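Local coordinates for protein putative sulfatase yidJ (Bacteroides fragilis, PDB 2QZU) that probably hydrolyses sulfate esters, as a member of the sulfatase family whose natural substrate is not established, at residues I307-S312 with I336-S341. Residues are numbered along the deposited sequence; the frame is centred on the assembly and turned at random.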
loop_
_atom_site.group_PDB
_atom_site.type_symbol
_atom_site.label_atom_id
_atom_site.label_comp_id
_atom_site.label_asym_id
_atom_site.label_seq_id
_atom_site.Cartn_x
_atom_site.Cartn_y
_atom_site.Cartn_z
ATOM N N ILE A 307 -29.974 -23.483 -3.612
ATOM C CA ILE A 307 -30.124 -22.125 -4.105
ATOM C C ILE A 307 -28.726 -21.532 -4.004
ATOM O O ILE A 307 -28.159 -21.460 -2.915
ATOM C CB ILE A 307 -31.077 -21.298 -3.225
ATOM C CG1 ILE A 307 -32.491 -21.879 -3.299
ATOM C CG2 ILE A 307 -31.065 -19.835 -3.678
ATOM C CD1 ILE A 307 -33.451 -21.279 -2.294
ATOM N N VAL A 308 -28.159 -21.145 -5.141
ATOM C CA VAL A 308 -26.835 -20.540 -5.157
ATOM C C VAL A 308 -27.026 -19.065 -5.469
ATOM O O VAL A 308 -27.703 -18.707 -6.432
ATOM C CB VAL A 308 -25.924 -21.176 -6.231
ATOM C CG1 VAL A 308 -24.564 -20.456 -6.271
ATOM C CG2 VAL A 308 -25.732 -22.651 -5.930
ATOM N N VAL A 309 -26.445 -18.214 -4.633
ATOM C CA VAL A 309 -26.550 -16.775 -4.811
ATOM C C VAL A 309 -25.166 -16.153 -4.908
ATOM O O VAL A 309 -24.282 -16.503 -4.125
ATOM C CB VAL A 309 -27.249 -16.103 -3.597
ATOM C CG1 VAL A 309 -27.363 -14.602 -3.830
ATOM C CG2 VAL A 309 -28.608 -16.724 -3.353
ATOM N N PHE A 310 -24.964 -15.269 -5.884
ATOM C CA PHE A 310 -23.696 -14.545 -5.979
ATOM C C PHE A 310 -24.072 -13.073 -5.929
ATOM O O PHE A 310 -24.816 -12.585 -6.783
ATOM C CB PHE A 310 -22.930 -14.791 -7.281
ATOM C CG PHE A 310 -21.630 -14.022 -7.345
ATOM C CD1 PHE A 310 -20.528 -14.439 -6.608
ATOM C CD2 PHE A 310 -21.543 -12.828 -8.059
ATOM C CE1 PHE A 310 -19.358 -13.681 -6.569
ATOM C CE2 PHE A 310 -20.373 -12.057 -8.027
ATOM C CZ PHE A 310 -19.283 -12.485 -7.280
ATOM N N THR A 311 -23.570 -12.365 -4.926
ATOM C CA THR A 311 -23.899 -10.957 -4.786
ATOM C C THR A 311 -22.755 -10.192 -4.116
ATOM O O THR A 311 -21.643 -10.711 -3.987
ATOM C CB THR A 311 -25.223 -10.808 -3.983
ATOM O OG1 THR A 311 -25.669 -9.447 -4.016
ATOM C CG2 THR A 311 -25.027 -11.253 -2.549
ATOM N N SER A 312 -23.018 -8.959 -3.702
ATOM C CA SER A 312 -21.993 -8.133 -3.068
ATOM C C SER A 312 -22.646 -7.137 -2.122
ATOM O O SER A 312 -23.828 -6.827 -2.262
ATOM C CB SER A 312 -21.187 -7.385 -4.136
ATOM O OG SER A 312 -20.129 -6.633 -3.559
ATOM N N ILE A 336 -25.147 -3.645 -7.394
ATOM C CA ILE A 336 -24.410 -4.849 -7.046
ATOM C C ILE A 336 -24.844 -6.030 -7.900
ATOM O O ILE A 336 -25.945 -6.040 -8.464
ATOM C CB ILE A 336 -24.637 -5.255 -5.564
ATOM C CG1 ILE A 336 -26.136 -5.451 -5.301
ATOM C CG2 ILE A 336 -24.068 -4.200 -4.638
ATOM C CD1 ILE A 336 -26.460 -6.071 -3.940
ATOM N N PRO A 337 -23.961 -7.029 -8.042
ATOM C CA PRO A 337 -24.325 -8.199 -8.835
ATOM C C PRO A 337 -25.334 -8.978 -8.003
ATOM O O PRO A 337 -25.359 -8.863 -6.773
ATOM C CB PRO A 337 -23.003 -8.941 -8.984
ATOM C CG PRO A 337 -22.293 -8.616 -7.710
ATOM C CD PRO A 337 -22.572 -7.130 -7.566
HETATM N N MSE A 338 -26.165 -9.762 -8.671
HETATM C CA MSE A 338 -27.174 -10.555 -7.990
HETATM C C MSE A 338 -27.583 -11.654 -8.953
HETATM O O MSE A 338 -28.482 -11.474 -9.777
HETATM C CB MSE A 338 -28.378 -9.673 -7.638
HETATM C CG MSE A 338 -29.520 -10.370 -6.932
HETATM SE SE MSE A 338 -29.137 -10.818 -5.093
HETATM C CE MSE A 338 -29.181 -9.030 -4.308
ATOM N N ILE A 339 -26.885 -12.780 -8.858
ATOM C CA ILE A 339 -27.137 -13.942 -9.697
ATOM C C ILE A 339 -27.637 -15.059 -8.793
ATOM O O ILE A 339 -27.044 -15.334 -7.749
ATOM C CB ILE A 339 -25.843 -14.409 -10.401
ATOM C CG1 ILE A 339 -25.298 -13.291 -11.291
ATOM C CG2 ILE A 339 -26.121 -15.656 -11.237
ATOM C CD1 ILE A 339 -23.955 -13.604 -11.904
ATOM N N LEU A 340 -28.726 -15.705 -9.191
ATOM C CA LEU A 340 -29.292 -16.777 -8.389
ATOM C C LEU A 340 -29.684 -17.967 -9.258
ATOM O O LEU A 340 -30.227 -17.803 -10.353
ATOM C CB LEU A 340 -30.512 -16.249 -7.625
ATOM C CG LEU A 340 -31.161 -17.096 -6.525
ATOM C CD1 LEU A 340 -31.980 -16.187 -5.624
ATOM C CD2 LEU A 340 -32.034 -18.185 -7.130
ATOM N N SER A 341 -29.386 -19.165 -8.772
ATOM C CA SER A 341 -29.734 -20.375 -9.494
ATOM C C SER A 341 -30.343 -21.386 -8.534
ATOM O O SER A 341 -30.004 -21.427 -7.354
ATOM C CB SER A 341 -28.501 -20.986 -10.171
ATOM O OG SER A 341 -27.582 -21.490 -9.218
#
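Phe-310 meets Pro-337 across two antiparallel strands at one corner of its ring. CG of Phe-310 lies anti to the backbone N (chi1 180°), which leans the ring toward the C-terminal end of its strand, where CE2 approaches Pro-337 CG obliquely at 4.0 Å; Tyr-38 meets the same ring edge-to-face. The proline ring also lies against Ser-312, its CD 3.7 Å from Ser-312 CB. Backbone bonds run both ways in two hydrogen-bonded pairs, Phe-310 with Ile-339 and Val-308 with Ser-341, and all four side chains lie on the same face of the sheet. On the Val-308 side, Ser-341 OG packs on Val-308 CB at 3.4 Å. On the opposite face the contact around Leu-340 is apolar: Leu-340 rests its branched end across Ile-307 CG2 and Val-309 CG2, with its CD2 3.9 Å from Ile-307 CG2.

Beyond these backbone bonds a side chain adds a further link. Thr-311 OG1, anti to its own N (chi1 -171°), donates to Pro-337 O at 2.8 Å, approaching nearly along the C=O axis. The selenomethionine Met-338, bent at chi2 and chi3, folds its CE back to 3.5 Å from Thr-311 OG1, while Ile-336, just before the proline, brings CD1 against the same hydroxyl. Ser-312 OG turns elsewhere, to Ala-35, Tyr-38 and His-314.

The pair introduces the one antiparallel strand, 338-341, into the otherwise parallel central sheet of this alkaline-phosphatase-like fold; on its far flank strand 306-311 bonds in parallel to 29-35. Helices 54-61 and 267-299 pack over the Phe-310 face, and helix 361-368 over the Leu-340 face.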